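Local atomic coordinates of putative TOXIN related protein (Parabacteroides distasonis ATCC 8503, PDB entry 3K0Y), a protein that is of unknown function, named a putative toxin-related protein, and joins a NigD-like OB domain to a C-terminal beta-sandwich domain. Residues D10-P20 with K49-I60; T103-N111 with L120-W128. All coordinates share one frame; numbering follows the deposited sequence.

How the contacts relate
From the N terminus, the chain runs out along strand 11-22, returns through strand 25-30 and the short strands after it, and closes contact 1 when 52-62 comes back antiparallel beside 11-22, all in the OB domain. The long strand 74-88 then leads on toward the C-terminal beta-sandwich domain. There, contact 2 closes a short loop: after 103-111 the chain runs through strand 113-116 and turns back, so that 120-128 meets 103-111 across only eight intervening residues. The two contacts follow each other in series, neither nested nor crossed, with centres about 22 Å apart. They nevertheless touch, since R53 NH1 of contact 1 lies 2.9 Å from N121 OD1 of contact 2, a probable hydrogen bond between the two domains.

Contact 1: D10-P20 with K49-I60; sequences DIWIAVATVVP and KPNQRALVNFTI
Strands 11-20 and 52-60 run antiparallel, their axes approaching to 4.6 Å at 145°, with paired backbone hydrogen bonds at W12-F58, A14-V56 and A16-A54. At the outer end W12 CB sits over one face of the F58 ring, 3.6 Å from its centroid, a CH-pi contact; the indole itself is turned 34° from the phenyl plane. F58 CG stands between its backbone N and carbonyl carbon (chi1 64°), which swings the ring back across W12, while A14 CB lies at the ring's edge. I60 CG1 meets the indole edge, 3.8 Å from W12 NE1. On the other face of the sheet R53, bent at chi2 and chi3, brings its guanidinium alongside T17: R53 NE donates to T17 OG1 at 2.9 Å, and R53 NH2 adds a weak second bond. V15 CG1 packs 3.3 Å from R53 NH1. The charge is met by D31, in a salt bridge with NH2, while D117 shares a hydrogen bond with T17 OG1. Beyond T17 a water joins V18 O to N51 N where the strands diverge. This strongly curved antiparallel pairing within the NigD-like N-terminal domain is consistent with the closed, coiled sheet of an OB fold.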
loop_
_atom_site.group_PDB
_atom_site.type_symbol
_atom_site.label_atom_id
_atom_site.label_comp_id
_atom_site.label_asym_id
_atom_site.label_seq_id
_atom_site.Cartn_x
_atom_site.Cartn_y
_atom_site.Cartn_z
ATOM N N ASP A 10 15.874 11.474 16.621
ATOM C CA ASP A 10 16.844 11.988 15.627
ATOM C C ASP A 10 16.595 11.275 14.301
ATOM O O ASP A 10 16.196 11.892 13.308
ATOM C CB ASP A 10 18.284 11.760 16.115
ATOM C CG ASP A 10 19.289 12.613 15.372
ATOM O OD1 ASP A 10 18.989 13.807 15.151
ATOM O OD2 ASP A 10 20.380 12.111 15.010
ATOM N N ILE A 11 16.795 9.961 14.317
ATOM C CA ILE A 11 16.542 9.098 13.171
ATOM C C ILE A 11 15.095 8.631 13.199
ATOM O O ILE A 11 14.640 8.106 14.202
ATOM C CB ILE A 11 17.478 7.880 13.210
ATOM C CG1 ILE A 11 18.867 8.271 12.691
ATOM C CG2 ILE A 11 16.927 6.747 12.382
ATOM C CD1 ILE A 11 19.403 9.559 13.287
ATOM N N TRP A 12 14.384 8.827 12.085
ATOM C CA TRP A 12 13.018 8.342 11.914
ATOM C C TRP A 12 12.937 7.336 10.751
ATOM O O TRP A 12 13.644 7.461 9.748
ATOM C CB TRP A 12 12.089 9.512 11.625
ATOM C CG TRP A 12 12.026 10.541 12.705
ATOM C CD1 TRP A 12 12.532 11.808 12.657
ATOM C CD2 TRP A 12 11.423 10.401 14.000
ATOM N NE1 TRP A 12 12.287 12.461 13.830
ATOM C CE2 TRP A 12 11.613 11.622 14.681
ATOM C CE3 TRP A 12 10.758 9.357 14.655
ATOM C CZ2 TRP A 12 11.156 11.835 15.993
ATOM C CZ3 TRP A 12 10.297 9.567 15.956
ATOM C CH2 TRP A 12 10.502 10.800 16.609
ATOM N N ILE A 13 12.075 6.336 10.888
ATOM C CA ILE A 13 11.773 5.443 9.790
ATOM C C ILE A 13 10.287 5.479 9.581
ATOM O O ILE A 13 9.536 5.327 10.519
ATOM C CB ILE A 13 12.273 4.017 10.023
ATOM C CG1 ILE A 13 13.740 4.056 10.510
ATOM C CG2 ILE A 13 12.196 3.229 8.694
ATOM C CD1 ILE A 13 14.491 2.704 10.489
ATOM N N ALA A 14 9.864 5.738 8.344
ATOM C CA ALA A 14 8.442 5.842 8.019
ATOM C C ALA A 14 8.145 5.533 6.535
ATOM O O ALA A 14 9.034 5.647 5.672
ATOM C CB ALA A 14 7.933 7.246 8.393
ATOM N N VAL A 15 6.897 5.137 6.258
ATOM C CA VAL A 15 6.405 4.993 4.911
ATOM C C VAL A 15 5.976 6.409 4.465
ATOM O O VAL A 15 5.329 7.127 5.243
ATOM C CB VAL A 15 5.283 3.906 4.815
ATOM C CG1 VAL A 15 4.667 3.808 3.382
ATOM C CG2 VAL A 15 5.820 2.552 5.250
ATOM N N ALA A 16 6.426 6.830 3.276
ATOM C CA ALA A 16 6.117 8.139 2.700
ATOM C C ALA A 16 5.708 7.995 1.249
ATOM O O ALA A 16 6.179 7.086 0.549
ATOM C CB ALA A 16 7.341 9.053 2.738
ATOM N N THR A 17 4.920 8.949 0.783
ATOM C CA THR A 17 4.687 9.114 -0.636
ATOM C C THR A 17 5.686 10.098 -1.240
ATOM O O THR A 17 5.899 11.178 -0.724
ATOM C CB THR A 17 3.267 9.560 -0.929
ATOM O OG1 THR A 17 2.362 8.678 -0.238
ATOM C CG2 THR A 17 2.996 9.583 -2.515
ATOM N N VAL A 18 6.309 9.673 -2.334
ATOM C CA VAL A 18 7.219 10.483 -3.087
ATOM C C VAL A 18 6.415 11.418 -3.990
ATOM O O VAL A 18 5.602 10.976 -4.800
ATOM C CB VAL A 18 8.167 9.608 -3.988
ATOM C CG1 VAL A 18 9.047 10.519 -4.881
ATOM C CG2 VAL A 18 9.075 8.685 -3.168
ATOM N N VAL A 19 6.643 12.708 -3.887
ATOM C CA VAL A 19 5.969 13.616 -4.816
ATOM C C VAL A 19 6.980 14.365 -5.668
ATOM O O VAL A 19 7.634 15.261 -5.168
ATOM C CB VAL A 19 5.045 14.618 -4.079
ATOM C CG1 VAL A 19 4.267 15.426 -5.103
ATOM C CG2 VAL A 19 4.082 13.864 -3.124
ATOM N N PRO A 20 7.120 13.989 -6.953
ATOM C CA PRO A 20 8.043 14.709 -7.871
ATOM C C PRO A 20 7.751 16.193 -8.048
ATOM O O PRO A 20 6.655 16.639 -7.762
ATOM C CB PRO A 20 7.826 13.996 -9.205
ATOM C CG PRO A 20 7.374 12.613 -8.817
ATOM C CD PRO A 20 6.505 12.825 -7.623
ATOM N N LYS A 49 9.154 9.125 -8.723
ATOM C CA LYS A 49 8.081 8.776 -9.622
ATOM C C LYS A 49 6.747 9.211 -9.021
ATOM O O LYS A 49 6.609 9.256 -7.805
ATOM C CB LYS A 49 8.045 7.269 -9.870
ATOM C CG LYS A 49 9.215 6.698 -10.655
ATOM C CD LYS A 49 9.410 5.201 -10.253
ATOM C CE LYS A 49 10.687 4.607 -10.891
ATOM N NZ LYS A 49 11.304 3.639 -9.908
ATOM N N PRO A 50 5.774 9.538 -9.873
ATOM C CA PRO A 50 4.458 9.878 -9.330
ATOM C C PRO A 50 3.822 8.661 -8.666
ATOM O O PRO A 50 3.992 7.551 -9.139
ATOM C CB PRO A 50 3.654 10.271 -10.593
ATOM C CG PRO A 50 4.272 9.397 -11.662
ATOM C CD PRO A 50 5.757 9.453 -11.351
ATOM N N ASN A 51 3.140 8.867 -7.557
ATOM C CA ASN A 51 2.327 7.806 -6.936
ATOM C C ASN A 51 3.098 6.546 -6.495
ATOM O O ASN A 51 2.696 5.417 -6.756
ATOM C CB ASN A 51 1.189 7.479 -7.893
ATOM C CG ASN A 51 0.471 8.734 -8.360
ATOM O OD1 ASN A 51 0.544 9.099 -9.533
ATOM N ND2 ASN A 51 -0.154 9.436 -7.431
ATOM N N GLN A 52 4.234 6.773 -5.841
ATOM C CA GLN A 52 5.146 5.713 -5.442
ATOM C C GLN A 52 5.359 5.907 -3.958
ATOM O O GLN A 52 5.594 7.037 -3.525
ATOM C CB GLN A 52 6.471 5.891 -6.187
ATOM C CG GLN A 52 7.579 5.023 -5.760
ATOM C CD GLN A 52 7.353 3.571 -6.091
ATOM O OE1 GLN A 52 7.201 3.217 -7.234
ATOM N NE2 GLN A 52 7.381 2.720 -5.082
ATOM N N ARG A 53 5.256 4.841 -3.179
ATOM C CA ARG A 53 5.594 4.943 -1.747
ATOM C C ARG A 53 6.979 4.373 -1.521
ATOM O O ARG A 53 7.477 3.590 -2.349
ATOM C CB ARG A 53 4.582 4.196 -0.905
ATOM C CG ARG A 53 3.161 4.628 -1.141
ATOM C CD ARG A 53 2.371 4.661 0.189
ATOM N NE ARG A 53 2.538 5.956 0.831
ATOM C CZ ARG A 53 2.237 6.205 2.106
ATOM N NH1 ARG A 53 1.782 5.236 2.895
ATOM N NH2 ARG A 53 2.379 7.416 2.568
ATOM N N ALA A 54 7.578 4.741 -0.404
ATOM C CA ALA A 54 8.924 4.309 -0.061
ATOM C C ALA A 54 9.061 4.220 1.454
ATOM O O ALA A 54 8.357 4.905 2.180
ATOM C CB ALA A 54 9.979 5.251 -0.622
ATOM N N LEU A 55 9.913 3.318 1.897
ATOM C CA LEU A 55 10.382 3.291 3.261
ATOM C C LEU A 55 11.591 4.240 3.341
ATOM O O LEU A 55 12.605 4.037 2.652
ATOM C CB LEU A 55 10.760 1.851 3.646
ATOM C CG LEU A 55 11.023 1.585 5.131
ATOM C CD1 LEU A 55 9.774 1.827 5.982
ATOM C CD2 LEU A 55 11.564 0.130 5.283
ATOM N N VAL A 56 11.464 5.278 4.153
ATOM C CA VAL A 56 12.444 6.336 4.248
ATOM C C VAL A 56 13.076 6.439 5.643
ATOM O O VAL A 56 12.368 6.533 6.633
ATOM C CB VAL A 56 11.825 7.706 3.896
ATOM C CG1 VAL A 56 12.892 8.779 3.921
ATOM C CG2 VAL A 56 11.114 7.662 2.490
ATOM N N ASN A 57 14.410 6.447 5.686
ATOM C CA ASN A 57 15.193 6.688 6.890
ATOM C C ASN A 57 15.690 8.129 6.766
ATOM O O ASN A 57 16.419 8.461 5.822
ATOM C CB ASN A 57 16.356 5.713 6.950
ATOM C CG ASN A 57 17.206 5.842 8.259
ATOM O OD1 ASN A 57 17.311 6.911 8.878
ATOM N ND2 ASN A 57 17.797 4.727 8.666
ATOM N N PHE A 58 15.221 9.000 7.656
ATOM C CA PHE A 58 15.504 10.417 7.553
ATOM C C PHE A 58 15.839 11.038 8.929
ATOM O O PHE A 58 15.467 10.515 9.989
ATOM C CB PHE A 58 14.342 11.164 6.866
ATOM C CG PHE A 58 13.044 11.137 7.636
ATOM C CD1 PHE A 58 12.155 10.076 7.495
ATOM C CD2 PHE A 58 12.710 12.167 8.522
ATOM C CE1 PHE A 58 10.973 10.036 8.211
ATOM C CE2 PHE A 58 11.508 12.128 9.233
ATOM C CZ PHE A 58 10.638 11.055 9.065
ATOM N N THR A 59 16.556 12.150 8.870
ATOM C CA THR A 59 16.947 12.936 10.037
ATOM C C THR A 59 16.396 14.343 9.842
ATOM O O THR A 59 16.620 14.967 8.806
ATOM C CB THR A 59 18.462 12.996 10.146
ATOM O OG1 THR A 59 18.988 11.665 10.270
ATOM C CG2 THR A 59 18.918 13.862 11.360
ATOM N N ILE A 60 15.661 14.831 10.834
ATOM C CA ILE A 60 15.061 16.159 10.778
ATOM C C ILE A 60 16.149 17.215 10.966
ATOM O O ILE A 60 16.920 17.117 11.903
ATOM C CB ILE A 60 14.020 16.323 11.900
ATOM C CG1 ILE A 60 12.779 15.465 11.603
ATOM C CG2 ILE A 60 13.690 17.818 12.117
ATOM C CD1 ILE A 60 11.615 16.201 10.937
HETATM O O HOH W 1 3.070 11.414 -5.950
#

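Contact 2: T103-N111 with L120-W128; sequences TDPVSIYNN and LNIYFETLW
The first torsions of I108 and F124 each have their own part in the contact: I108 carries CG1 anti to its carbonyl carbon (chi1 -53°), which brings that branch to 3.8 Å from F124 CB, while F124 CG is set between backbone N and carbonyl carbon (chi1 70°), placing the ring with CD2 toward V106 CG1, 4.1 Å away. The backbone beneath them forms a single antiparallel beta bridge, S107 with E125, by which a loop segment of the C-terminal beta-sandwich domain lies against strand 119-128. Its two bonds are S107 N to E125 O at 2.8 Å and E125 N to S107 O at 2.9 Å.

The apolar side chains turn to the buried side. I108 CD1 reaches I122 CG2, the two side chains meeting at about a right angle, and V106 comes obliquely to the F124 ring. F124 also packs edge-to-face with F152, and V106 and I122 both touch strand 149-155, so this side of the bridge belongs to the packing between the two sheets of the sandwich.

S107, Y109 and E125 lie on the more exposed side. A water there donates to E125 OE1 at 2.6 Å and to S107 O, with only a weak bond from S107 OG, and so links the carboxylate back to the bridge. A second water spans the place where the backbones part, accepting from Y109 N and donating to Y123 O. At the other end T126 OG1 donates to P105 O at 3.0 Å, in the plane of that carbonyl.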
loop_
_atom_site.group_PDB
_atom_site.type_symbol
_atom_site.label_atom_id
_atom_site.label_comp_id
_atom_site.label_asym_id
_atom_site.label_seq_id
_atom_site.Cartn_x
_atom_site.Cartn_y
_atom_site.Cartn_z
ATOM N N THR A 103 -3.972 -18.064 -4.552
ATOM C CA THR A 103 -4.664 -18.415 -3.326
ATOM C C THR A 103 -3.636 -18.817 -2.268
ATOM O O THR A 103 -3.966 -19.480 -1.257
ATOM C CB THR A 103 -5.647 -19.569 -3.566
ATOM O OG1 THR A 103 -4.964 -20.598 -4.260
ATOM C CG2 THR A 103 -6.816 -19.109 -4.411
ATOM N N ASP A 104 -2.403 -18.383 -2.488
ATOM C CA ASP A 104 -1.307 -18.788 -1.647
ATOM C C ASP A 104 -1.372 -17.978 -0.345
ATOM O O ASP A 104 -1.288 -16.759 -0.370
ATOM C CB ASP A 104 0.006 -18.565 -2.374
ATOM C CG ASP A 104 0.215 -19.575 -3.488
ATOM O OD1 ASP A 104 0.088 -20.782 -3.215
ATOM O OD2 ASP A 104 0.511 -19.157 -4.622
ATOM N N PRO A 105 -1.494 -18.667 0.792
ATOM C CA PRO A 105 -1.710 -17.936 2.020
ATOM C C PRO A 105 -0.587 -16.984 2.428
ATOM O O PRO A 105 0.566 -17.127 2.038
ATOM C CB PRO A 105 -1.951 -19.053 3.061
ATOM C CG PRO A 105 -1.224 -20.232 2.506
ATOM C CD PRO A 105 -1.458 -20.123 1.019
ATOM N N VAL A 106 -0.974 -15.972 3.179
ATOM C CA VAL A 106 -0.056 -15.039 3.813
ATOM C C VAL A 106 -0.440 -14.865 5.284
ATOM O O VAL A 106 -1.526 -15.285 5.739
ATOM C CB VAL A 106 -0.112 -13.660 3.131
ATOM C CG1 VAL A 106 0.192 -13.760 1.560
ATOM C CG2 VAL A 106 -1.451 -12.988 3.406
ATOM N N SER A 107 0.434 -14.163 5.988
ATOM C CA SER A 107 0.237 -13.769 7.373
ATOM C C SER A 107 0.179 -12.219 7.478
ATOM O O SER A 107 1.116 -11.541 7.052
ATOM C CB SER A 107 1.462 -14.278 8.114
ATOM O OG SER A 107 1.347 -14.059 9.470
ATOM N N ILE A 108 -0.919 -11.657 7.975
ATOM C CA ILE A 108 -0.979 -10.229 8.278
ATOM C C ILE A 108 -1.471 -10.012 9.738
ATOM O O ILE A 108 -2.542 -10.419 10.086
ATOM C CB ILE A 108 -1.911 -9.492 7.320
ATOM C CG1 ILE A 108 -1.557 -9.758 5.829
ATOM C CG2 ILE A 108 -1.851 -8.003 7.543
ATOM C CD1 ILE A 108 -2.603 -9.201 4.856
ATOM N N TYR A 109 -0.674 -9.403 10.590
ATOM C CA TYR A 109 -1.116 -9.136 11.934
ATOM C C TYR A 109 -1.875 -7.822 11.921
ATOM O O TYR A 109 -1.719 -6.989 11.020
ATOM C CB TYR A 109 0.043 -9.052 12.874
ATOM C CG TYR A 109 0.618 -10.397 13.164
ATOM C CD1 TYR A 109 1.406 -11.092 12.208
ATOM C CD2 TYR A 109 0.339 -11.021 14.363
ATOM C CE1 TYR A 109 1.921 -12.372 12.502
ATOM C CE2 TYR A 109 0.842 -12.253 14.652
ATOM C CZ TYR A 109 1.634 -12.939 13.727
ATOM O OH TYR A 109 2.071 -14.187 14.109
ATOM N N ASN A 110 -2.786 -7.714 12.853
ATOM C CA ASN A 110 -3.418 -6.438 13.206
ATOM C C ASN A 110 -2.338 -5.348 13.429
ATOM O O ASN A 110 -1.332 -5.526 14.175
ATOM C CB ASN A 110 -4.243 -6.611 14.474
ATOM C CG ASN A 110 -5.487 -7.456 14.258
ATOM O OD1 ASN A 110 -5.446 -8.718 14.175
ATOM N ND2 ASN A 110 -6.619 -6.762 14.094
ATOM N N ASN A 111 -2.535 -4.264 12.722
ATOM C CA ASN A 111 -1.697 -3.050 12.787
ATOM C C ASN A 111 -0.711 -3.054 11.663
ATOM O O ASN A 111 -0.068 -2.057 11.468
ATOM C CB ASN A 111 -1.076 -2.748 14.152
ATOM C CG ASN A 111 -2.113 -2.565 15.187
ATOM O OD1 ASN A 111 -3.293 -2.365 14.869
ATOM N ND2 ASN A 111 -1.727 -2.650 16.415
ATOM N N LEU A 120 -3.795 1.876 0.713
ATOM C CA LEU A 120 -3.808 0.769 1.635
ATOM C C LEU A 120 -2.375 0.223 1.703
ATOM O O LEU A 120 -1.858 -0.258 0.708
ATOM C CB LEU A 120 -4.770 -0.315 1.172
ATOM C CG LEU A 120 -4.861 -1.554 2.049
ATOM C CD1 LEU A 120 -5.579 -1.196 3.401
ATOM C CD2 LEU A 120 -5.498 -2.767 1.397
ATOM N N ASN A 121 -1.817 0.210 2.898
ATOM C CA ASN A 121 -0.483 -0.210 3.177
ATOM C C ASN A 121 -0.498 -1.545 3.894
ATOM O O ASN A 121 -1.278 -1.739 4.818
ATOM C CB ASN A 121 0.198 0.818 4.050
ATOM C CG ASN A 121 0.301 2.163 3.388
ATOM O OD1 ASN A 121 1.200 2.390 2.590
ATOM N ND2 ASN A 121 -0.622 3.075 3.711
ATOM N N ILE A 122 0.348 -2.456 3.453
ATOM C CA ILE A 122 0.417 -3.748 4.005
ATOM C C ILE A 122 1.850 -4.163 4.243
ATOM O O ILE A 122 2.705 -3.919 3.411
ATOM C CB ILE A 122 -0.259 -4.805 3.104
ATOM C CG1 ILE A 122 -1.704 -4.451 2.826
ATOM C CG2 ILE A 122 -0.203 -6.163 3.803
ATOM C CD1 ILE A 122 -2.447 -5.419 1.853
ATOM N N TYR A 123 2.097 -4.730 5.421
ATOM C CA TYR A 123 3.286 -5.499 5.766
ATOM C C TYR A 123 2.806 -6.915 6.028
ATOM O O TYR A 123 2.005 -7.138 6.944
ATOM C CB TYR A 123 3.953 -4.957 7.052
ATOM C CG TYR A 123 5.204 -5.704 7.497
ATOM C CD1 TYR A 123 6.466 -5.345 7.036
ATOM C CD2 TYR A 123 5.115 -6.782 8.380
ATOM C CE1 TYR A 123 7.643 -6.028 7.462
ATOM C CE2 TYR A 123 6.257 -7.483 8.812
ATOM C CZ TYR A 123 7.516 -7.100 8.340
ATOM O OH TYR A 123 8.613 -7.803 8.755
ATOM N N PHE A 124 3.311 -7.877 5.260
ATOM C CA PHE A 124 2.803 -9.257 5.298
ATOM C C PHE A 124 3.964 -10.214 5.280
ATOM O O PHE A 124 5.101 -9.839 4.919
ATOM C CB PHE A 124 1.844 -9.548 4.125
ATOM C CG PHE A 124 2.531 -9.614 2.755
ATOM C CD1 PHE A 124 2.762 -8.470 2.036
ATOM C CD2 PHE A 124 2.961 -10.827 2.232
ATOM C CE1 PHE A 124 3.422 -8.521 0.797
ATOM C CE2 PHE A 124 3.642 -10.885 0.993
ATOM C CZ PHE A 124 3.851 -9.742 0.295
ATOM N N GLU A 125 3.711 -11.445 5.692
ATOM C CA GLU A 125 4.730 -12.465 5.625
ATOM C C GLU A 125 4.212 -13.661 4.895
ATOM O O GLU A 125 3.031 -13.904 4.845
ATOM C CB GLU A 125 5.153 -12.927 7.023
ATOM C CG GLU A 125 5.874 -11.900 7.867
ATOM C CD GLU A 125 6.092 -12.400 9.304
ATOM O OE1 GLU A 125 5.100 -12.542 10.095
ATOM O OE2 GLU A 125 7.257 -12.659 9.617
ATOM N N THR A 126 5.126 -14.426 4.334
ATOM C CA THR A 126 4.743 -15.638 3.622
ATOM C C THR A 126 5.996 -16.476 3.484
ATOM O O THR A 126 7.013 -16.138 4.079
ATOM C CB THR A 126 4.048 -15.280 2.276
ATOM O OG1 THR A 126 3.431 -16.440 1.707
ATOM C CG2 THR A 126 4.991 -14.643 1.295
ATOM N N LEU A 127 5.917 -17.560 2.719
ATOM C CA LEU A 127 7.046 -18.449 2.498
ATOM C C LEU A 127 7.588 -18.190 1.090
ATOM O O LEU A 127 6.801 -18.049 0.141
ATOM C CB LEU A 127 6.601 -19.916 2.660
ATOM C CG LEU A 127 6.158 -20.347 4.076
ATOM C CD1 LEU A 127 5.302 -21.612 4.066
ATOM C CD2 LEU A 127 7.417 -20.577 4.952
ATOM N N TRP A 128 8.919 -18.097 0.986
ATOM C CA TRP A 128 9.645 -17.788 -0.237
ATOM C C TRP A 128 10.728 -18.845 -0.499
ATOM O O TRP A 128 11.231 -19.511 0.428
ATOM C CB TRP A 128 10.371 -16.434 -0.128
ATOM C CG TRP A 128 9.553 -15.357 0.395
ATOM C CD1 TRP A 128 9.255 -15.136 1.691
ATOM C CD2 TRP A 128 8.894 -14.318 -0.360
ATOM N NE1 TRP A 128 8.451 -14.022 1.806
ATOM C CE2 TRP A 128 8.225 -13.498 0.565
ATOM C CE3 TRP A 128 8.838 -13.987 -1.724
ATOM C CZ2 TRP A 128 7.479 -12.408 0.191
ATOM C CZ3 TRP A 128 8.103 -12.882 -2.099
ATOM C CH2 TRP A 128 7.422 -12.112 -1.145
HETATM O O HOH W 2 3.111 -11.096 9.226
HETATM O O HOH W 3 1.945 -8.794 9.296
#